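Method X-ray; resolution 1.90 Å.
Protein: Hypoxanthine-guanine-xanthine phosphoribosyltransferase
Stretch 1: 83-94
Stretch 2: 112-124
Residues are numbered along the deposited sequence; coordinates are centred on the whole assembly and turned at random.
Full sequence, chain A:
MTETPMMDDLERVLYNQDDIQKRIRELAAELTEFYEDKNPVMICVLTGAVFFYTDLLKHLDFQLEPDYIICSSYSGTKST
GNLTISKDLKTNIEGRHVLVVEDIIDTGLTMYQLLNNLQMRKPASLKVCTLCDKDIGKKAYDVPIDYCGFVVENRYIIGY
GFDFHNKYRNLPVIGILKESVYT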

ATOM      1  N   LEU A  83      21.220   3.999   9.488  1.00 70.03           N
ATOM      2  CA  LEU A  83      19.845   3.831   9.040  1.00 53.31           C
ATOM      3  C   LEU A  83      19.356   5.168   8.497  1.00 43.74           C
ATOM      4  O   LEU A  83      19.258   6.147   9.227  1.00 42.21           O
ATOM      5  CB  LEU A  83      18.953   3.365  10.211  1.00 48.52           C
ATOM      6  CG  LEU A  83      17.512   2.832  10.034  1.00 42.38           C
ATOM      7  CD1 LEU A  83      16.469   3.811  10.532  1.00 31.96           C
ATOM      8  CD2 LEU A  83      17.227   2.405   8.606  1.00 39.24           C
ATOM      9  N   THR A  84      19.068   5.217   7.208  1.00 35.94           N
ATOM     10  CA  THR A  84      18.578   6.440   6.597  1.00 29.80           C
ATOM     11  C   THR A  84      17.067   6.360   6.477  1.00 23.29           C
ATOM     12  O   THR A  84      16.530   5.371   5.984  1.00 21.37           O
ATOM     13  CB  THR A  84      19.146   6.637   5.178  1.00 31.85           C
ATOM     14  OG1 THR A  84      20.571   6.518   5.214  1.00 37.48           O
ATOM     15  CG2 THR A  84      18.773   8.020   4.635  1.00 33.21           C
ATOM     16  N   ILE A  85      16.381   7.389   6.948  1.00 20.59           N
ATOM     17  CA  ILE A  85      14.935   7.430   6.846  1.00 21.15           C
ATOM     18  C   ILE A  85      14.597   8.501   5.815  1.00 20.84           C
ATOM     19  O   ILE A  85      14.802   9.688   6.061  1.00 19.87           O
ATOM     20  CB  ILE A  85      14.277   7.758   8.202  1.00 20.00           C
ATOM     21  CG1 ILE A  85      14.692   6.716   9.247  1.00 21.31           C
ATOM     22  CG2 ILE A  85      12.758   7.782   8.054  1.00 19.70           C
ATOM     23  CD1 ILE A  85      14.301   7.047  10.661  1.00 19.96           C
ATOM     24  N   SER A  86      14.159   8.065   4.638  1.00 21.06           N
ATOM     25  CA  SER A  86      13.790   8.968   3.544  1.00 23.79           C
ATOM     26  C   SER A  86      12.414   9.584   3.773  1.00 24.59           C
ATOM     27  O   SER A  86      12.141  10.704   3.346  1.00 26.46           O
ATOM     28  CB  SER A  86      13.761   8.206   2.225  1.00 21.73           C
ATOM     29  OG  SER A  86      14.908   7.395   2.099  1.00 37.37           O
ATOM     30  N   LYS A  87      11.531   8.822   4.405  1.00 22.38           N
ATOM     31  CA  LYS A  87      10.194   9.306   4.689  1.00 20.94           C
ATOM     32  C   LYS A  87       9.851   8.819   6.083  1.00 19.35           C
ATOM     33  O   LYS A  87       9.765   7.621   6.330  1.00 16.52           O
ATOM     34  CB  LYS A  87       9.211   8.778   3.642  1.00 21.67           C
ATOM     35  CG  LYS A  87       7.804   9.331   3.750  1.00 23.71           C
ATOM     36  CD  LYS A  87       6.966   8.534   4.725  1.00 23.44           C
ATOM     37  CE  LYS A  87       5.547   9.042   4.759  1.00 18.64           C
ATOM     38  NZ  LYS A  87       4.948   8.782   6.084  1.00 20.39           N
ATOM     39  N   ASP A  88       9.765   9.760   7.011  1.00 17.32           N
ATOM     40  CA  ASP A  88       9.456   9.455   8.396  1.00 17.20           C
ATOM     41  C   ASP A  88       7.937   9.481   8.618  1.00 16.28           C
ATOM     42  O   ASP A  88       7.179   9.929   7.761  1.00 17.68           O
ATOM     43  CB  ASP A  88      10.167  10.477   9.297  1.00 16.92           C
ATOM     44  CG  ASP A  88      10.580   9.900  10.641  1.00 19.23           C
ATOM     45  OD1 ASP A  88      10.056   8.843  11.039  1.00 17.23           O
ATOM     46  OD2 ASP A  88      11.436  10.512  11.309  1.00 15.42           O
ATOM     47  N   LEU A  89       7.507   9.016   9.783  1.00 16.54           N
ATOM     48  CA  LEU A  89       6.096   8.966  10.147  1.00 16.99           C
ATOM     49  C   LEU A  89       5.445  10.340  10.193  1.00 17.58           C
ATOM     50  O   LEU A  89       6.102  11.342  10.475  1.00 18.69           O
ATOM     51  CB  LEU A  89       5.938   8.331  11.525  1.00 15.50           C
ATOM     52  CG  LEU A  89       6.466   6.918  11.777  1.00 17.08           C
ATOM     53  CD1 LEU A  89       6.160   6.536  13.222  1.00 12.44           C
ATOM     54  CD2 LEU A  89       5.831   5.928  10.817  1.00 14.40           C
ATOM     55  N   LYS A  90       4.148  10.372   9.916  1.00 16.28           N
ATOM     56  CA  LYS A  90       3.379  11.609   9.975  1.00 18.49           C
ATOM     57  C   LYS A  90       2.798  11.708  11.385  1.00 19.27           C
ATOM     58  O   LYS A  90       2.649  12.794  11.946  1.00 20.21           O
ATOM     59  CB  LYS A  90       2.251  11.583   8.939  1.00 18.48           C
ATOM     60  N   THR A  91       2.535  10.546  11.973  1.00 18.69           N
ATOM     61  CA  THR A  91       1.947  10.427  13.301  1.00 18.44           C
ATOM     62  C   THR A  91       2.925  10.521  14.464  1.00 17.09           C
ATOM     63  O   THR A  91       4.034   9.983  14.410  1.00 15.70           O
ATOM     64  CB  THR A  91       1.216   9.077  13.427  1.00 16.24           C
ATOM     65  OG1 THR A  91       0.381   8.893  12.277  1.00 19.43           O
ATOM     66  CG2 THR A  91       0.358   9.033  14.686  1.00 18.09           C
ATOM     67  N   ASN A  92       2.518  11.238  15.505  1.00 14.59           N
ATOM     68  CA  ASN A  92       3.326  11.336  16.710  1.00 16.85           C
ATOM     69  C   ASN A  92       2.902  10.065  17.440  1.00 13.79           C
ATOM     70  O   ASN A  92       1.731   9.925  17.790  1.00 15.11           O
ATOM     71  CB  ASN A  92       2.945  12.572  17.531  1.00 17.73           C
ATOM     72  CG  ASN A  92       3.657  12.625  18.888  1.00 21.04           C
ATOM     73  OD1 ASN A  92       4.345  11.682  19.284  1.00 18.36           O
ATOM     74  ND2 ASN A  92       3.471  13.718  19.610  1.00 23.09           N
ATOM     75  N   ILE A  93       3.830   9.125  17.621  1.00 11.77           N
ATOM     76  CA  ILE A  93       3.498   7.858  18.276  1.00 12.83           C
ATOM     77  C   ILE A  93       3.648   7.801  19.790  1.00 12.92           C
ATOM     78  O   ILE A  93       3.499   6.737  20.398  1.00 14.78           O
ATOM     79  CB  ILE A  93       4.241   6.650  17.632  1.00 12.98           C
ATOM     80  CG1 ILE A  93       5.759   6.755  17.833  1.00 14.15           C
ATOM     81  CG2 ILE A  93       3.876   6.554  16.156  1.00 11.18           C
ATOM     82  CD1 ILE A  93       6.529   5.501  17.415  1.00 10.53           C
ATOM     83  N   GLU A  94       3.933   8.937  20.410  1.00 14.89           N
ATOM     84  CA  GLU A  94       4.073   8.985  21.859  1.00 16.01           C
ATOM     85  C   GLU A  94       2.764   8.529  22.502  1.00 15.30           C
ATOM     86  O   GLU A  94       1.699   9.066  22.203  1.00 15.73           O
ATOM     87  CB  GLU A  94       4.379  10.416  22.291  1.00 20.34           C
ATOM     88  CG  GLU A  94       4.511  10.605  23.780  1.00 26.27           C
ATOM     89  CD  GLU A  94       4.709  12.062  24.171  1.00 32.57           C
ATOM     90  OE1 GLU A  94       4.450  12.967  23.338  1.00 31.63           O
ATOM     91  OE2 GLU A  94       5.112  12.298  25.329  1.00 41.66           O
ATOM     92  N   TYR A 112      16.412  -3.835  13.740  1.00 13.90           N
ATOM     93  CA  TYR A 112      17.046  -3.486  15.011  1.00 15.15           C
ATOM     94  C   TYR A 112      17.207  -1.963  15.116  1.00 13.30           C
ATOM     95  O   TYR A 112      16.943  -1.368  16.154  1.00 13.14           O
ATOM     96  CB  TYR A 112      18.402  -4.192  15.147  1.00 16.72           C
ATOM     97  CG  TYR A 112      19.204  -3.771  16.354  1.00 16.68           C
ATOM     98  CD1 TYR A 112      18.995  -4.364  17.593  1.00 23.28           C
ATOM     99  CD2 TYR A 112      20.163  -2.772  16.258  1.00 18.01           C
ATOM    100  CE1 TYR A 112      19.723  -3.968  18.715  1.00 25.06           C
ATOM    101  CE2 TYR A 112      20.896  -2.368  17.368  1.00 25.26           C
ATOM    102  CZ  TYR A 112      20.670  -2.972  18.596  1.00 28.20           C
ATOM    103  OH  TYR A 112      21.387  -2.584  19.710  1.00 35.28           O
ATOM    104  N   GLN A 113      17.630  -1.338  14.025  1.00 15.10           N
ATOM    105  CA  GLN A 113      17.819   0.108  14.004  1.00 15.05           C
ATOM    106  C   GLN A 113      16.483   0.851  14.004  1.00 15.41           C
ATOM    107  O   GLN A 113      16.331   1.874  14.679  1.00 14.41           O
ATOM    108  CB  GLN A 113      18.655   0.509  12.795  1.00 15.93           C
ATOM    109  CG  GLN A 113      20.016  -0.159  12.793  1.00 18.92           C
ATOM    110  CD  GLN A 113      20.961   0.464  11.809  1.00 26.77           C
ATOM    111  OE1 GLN A 113      21.880   1.185  12.192  1.00 28.87           O
ATOM    112  NE2 GLN A 113      20.748   0.193  10.530  1.00 26.47           N
ATOM    113  N   LEU A 114      15.506   0.309  13.285  1.00 13.72           N
ATOM    114  CA  LEU A 114      14.185   0.908  13.208  1.00 15.24           C
ATOM    115  C   LEU A 114      13.533   0.879  14.591  1.00 13.74           C
ATOM    116  O   LEU A 114      12.976   1.880  15.046  1.00 16.37           O
ATOM    117  CB  LEU A 114      13.314   0.150  12.201  1.00 15.06           C
ATOM    118  CG  LEU A 114      12.391   0.951  11.277  1.00 20.71           C
ATOM    119  CD1 LEU A 114      11.192   0.101  10.916  1.00 17.67           C
ATOM    120  CD2 LEU A 114      11.929   2.241  11.913  1.00 16.80           C
ATOM    121  N   LEU A 115      13.627  -0.255  15.276  1.00 13.76           N
ATOM    122  CA  LEU A 115      13.042  -0.377  16.608  1.00 14.05           C
ATOM    123  C   LEU A 115      13.677   0.586  17.617  1.00 15.37           C
ATOM    124  O   LEU A 115      12.971   1.176  18.442  1.00 13.85           O
ATOM    125  CB  LEU A 115      13.125  -1.819  17.116  1.00 14.12           C
ATOM    126  CG  LEU A 115      12.200  -2.837  16.437  1.00 10.03           C
ATOM    127  CD1 LEU A 115      12.358  -4.186  17.109  1.00 12.12           C
ATOM    128  CD2 LEU A 115      10.751  -2.372  16.539  1.00 15.30           C
ATOM    129  N   ASN A 116      14.998   0.752  17.549  1.00 13.23           N
ATOM    130  CA  ASN A 116      15.691   1.662  18.458  1.00 15.25           C
ATOM    131  C   ASN A 116      15.202   3.079  18.194  1.00 13.68           C
ATOM    132  O   ASN A 116      14.972   3.841  19.128  1.00 17.49           O
ATOM    133  CB  ASN A 116      17.214   1.604  18.278  1.00 18.93           C
ATOM    134  CG  ASN A 116      17.843   0.373  18.917  1.00 27.40           C
ATOM    135  OD1 ASN A 116      17.335  -0.170  19.904  1.00 32.92           O
ATOM    136  ND2 ASN A 116      18.985  -0.045  18.384  1.00 31.16           N
ATOM    137  N   ASN A 117      15.042   3.438  16.924  1.00 12.82           N
ATOM    138  CA  ASN A 117      14.558   4.768  16.578  1.00 13.06           C
ATOM    139  C   ASN A 117      13.141   4.983  17.118  1.00 16.51           C
ATOM    140  O   ASN A 117      12.866   5.981  17.785  1.00 15.03           O
ATOM    141  CB  ASN A 117      14.572   4.980  15.061  1.00 16.42           C
ATOM    142  CG  ASN A 117      13.961   6.318  14.644  1.00 20.39           C
ATOM    143  OD1 ASN A 117      12.758   6.519  14.757  1.00 24.40           O
ATOM    144  ND2 ASN A 117      14.795   7.227  14.136  1.00 19.51           N
ATOM    145  N   LEU A 118      12.258   4.014  16.881  1.00 14.92           N
ATOM    146  CA  LEU A 118      10.865   4.132  17.325  1.00 15.94           C
ATOM    147  C   LEU A 118      10.668   4.109  18.843  1.00 15.09           C
ATOM    148  O   LEU A 118       9.820   4.830  19.371  1.00 11.55           O
ATOM    149  CB  LEU A 118       9.981   3.063  16.661  1.00 12.10           C
ATOM    150  CG  LEU A 118       9.851   3.089  15.130  1.00 12.75           C
ATOM    151  CD1 LEU A 118       9.004   1.908  14.690  1.00 13.21           C
ATOM    152  CD2 LEU A 118       9.240   4.381  14.627  1.00  8.66           C
ATOM    153  N   GLN A 119      11.471   3.317  19.547  1.00 12.71           N
ATOM    154  CA  GLN A 119      11.340   3.222  20.995  1.00 13.45           C
ATOM    155  C   GLN A 119      11.633   4.565  21.685  1.00 15.82           C
ATOM    156  O   GLN A 119      11.055   4.872  22.738  1.00 14.13           O
ATOM    157  CB  GLN A 119      12.238   2.103  21.529  1.00 13.27           C
ATOM    158  CG  GLN A 119      11.914   1.637  22.938  1.00 23.18           C
ATOM    159  CD  GLN A 119      10.503   1.097  23.072  1.00 25.77           C
ATOM    160  OE1 GLN A 119       9.625   1.748  23.639  1.00 27.16           O
ATOM    161  NE2 GLN A 119      10.278  -0.102  22.552  1.00 27.15           N
ATOM    162  N   MET A 120      12.488   5.380  21.066  1.00 14.17           N
ATOM    163  CA  MET A 120      12.849   6.697  21.604  1.00 16.27           C
ATOM    164  C   MET A 120      11.690   7.688  21.566  1.00 15.76           C
ATOM    165  O   MET A 120      11.705   8.702  22.276  1.00 16.25           O
ATOM    166  CB  MET A 120      14.015   7.301  20.820  1.00 18.78           C
ATOM    167  CG  MET A 120      15.365   6.711  21.143  1.00 31.14           C
ATOM    168  SD  MET A 120      16.675   7.573  20.249  1.00 41.06           S
ATOM    169  CE  MET A 120      16.998   6.401  18.942  1.00 37.48           C
ATOM    170  N   ARG A 121      10.701   7.408  20.724  1.00 12.68           N
ATOM    171  CA  ARG A 121       9.540   8.276  20.586  1.00 13.22           C
ATOM    172  C   ARG A 121       8.481   8.029  21.659  1.00 13.35           C
ATOM    173  O   ARG A 121       7.412   8.641  21.652  1.00 16.72           O
ATOM    174  CB  ARG A 121       8.945   8.126  19.194  1.00 13.97           C
ATOM    175  CG  ARG A 121       9.988   8.197  18.085  1.00 18.37           C
ATOM    176  CD  ARG A 121       9.311   8.235  16.736  1.00 18.36           C
ATOM    177  NE  ARG A 121      10.250   8.026  15.647  1.00 19.05           N
ATOM    178  CZ  ARG A 121      10.102   8.521  14.426  1.00 16.84           C
ATOM    179  NH1 ARG A 121       9.047   9.271  14.121  1.00 18.03           N
ATOM    180  NH2 ARG A 121      11.005   8.246  13.497  1.00 17.87           N
ATOM    181  N   LYS A 122       8.775   7.086  22.549  1.00 13.60           N
ATOM    182  CA  LYS A 122       7.922   6.738  23.674  1.00 15.71           C
ATOM    183  C   LYS A 122       6.532   6.167  23.386  1.00 17.70           C
ATOM    184  O   LYS A 122       5.524   6.670  23.902  1.00 14.88           O
ATOM    185  CB  LYS A 122       7.831   7.932  24.633  1.00 23.31           C
ATOM    186  CG  LYS A 122       9.175   8.308  25.256  1.00 25.91           C
ATOM    187  CD  LYS A 122       9.002   9.344  26.340  1.00 36.88           C
ATOM    188  CE  LYS A 122      10.292   9.544  27.117  1.00 40.21           C
ATOM    189  NZ  LYS A 122      10.094  10.499  28.249  1.00 47.32           N
ATOM    190  N   PRO A 123       6.451   5.099  22.565  1.00 14.55           N
ATOM    191  CA  PRO A 123       5.144   4.496  22.259  1.00 14.29           C
ATOM    192  C   PRO A 123       4.630   3.736  23.492  1.00 14.72           C
ATOM    193  O   PRO A 123       5.415   3.394  24.376  1.00 16.99           O
ATOM    194  CB  PRO A 123       5.479   3.531  21.113  1.00 13.46           C
ATOM    195  CG  PRO A 123       6.870   3.082  21.449  1.00  7.29           C
ATOM    196  CD  PRO A 123       7.544   4.377  21.876  1.00 11.21           C
ATOM    197  N   ALA A 124       3.325   3.498  23.580  1.00 12.59           N
ATOM    198  CA  ALA A 124       2.774   2.741  24.704  1.00 13.01           C
ATOM    199  C   ALA A 124       3.243   1.297  24.568  1.00 12.78           C
ATOM    200  O   ALA A 124       3.528   0.626  25.552  1.00 14.21           O
ATOM    201  CB  ALA A 124       1.263   2.805  24.704  1.00 15.60           C
TER
HETATM  202  O   HOH W   1      13.485   9.833  13.166  1.00 14.20           O
HETATM  203  O   HOH W   2       6.647  10.287  15.258  1.00 36.86           O

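Stretch 2 enters as a helix already under way at Tyr112; a type I turn runs from Gln119 to Lys122. Lys122 has positive phi. In stretch 1, Thr84 and Ile85 lie in a strand, and the chain turns a corner at Ser86 and continues mostly as loop. The CA atoms come closest at Glu94 and Pro123, 4.6 Å apart. There Pro123 CA lies 3.3 Å from Ile93 O, and Glu94 CA lies 3.4 Å from Lys122 O, both as CA-H...O contacts.

Arg121 is the main polar link. Its extended side chain brings NH2 to 2.7 Å from Asp88 OD1, a salt bridge near the guanidinium plane. Asn117 OD1 accepts from Arg121 NE at 3.1 Å and from Arg121 NH2 at 2.8 Å, which helps fix the guanidinium. Asp88 OD1 also accepts from Leu89 N at 2.8 Å. Water 1 joins Asp88 OD2 to Asn117 ND2; water 2 joins Thr91 O to Arg121 NH1.

Leu89 CD1 lies over one guanidinium face and packs 4.0 Å from Leu118 CD2. Buried Ile93 places CD1 4.0 Å from the same Leu118 CD2, while its CG1 meets Arg121 CB at 3.7 Å. These branched apolar side chains fill the space against Leu118 and beside Arg121 without needing hydrogen bonds of their own. Near the start of both stretches, Leu83 CB lies 3.7 Å from Gln113 NE2.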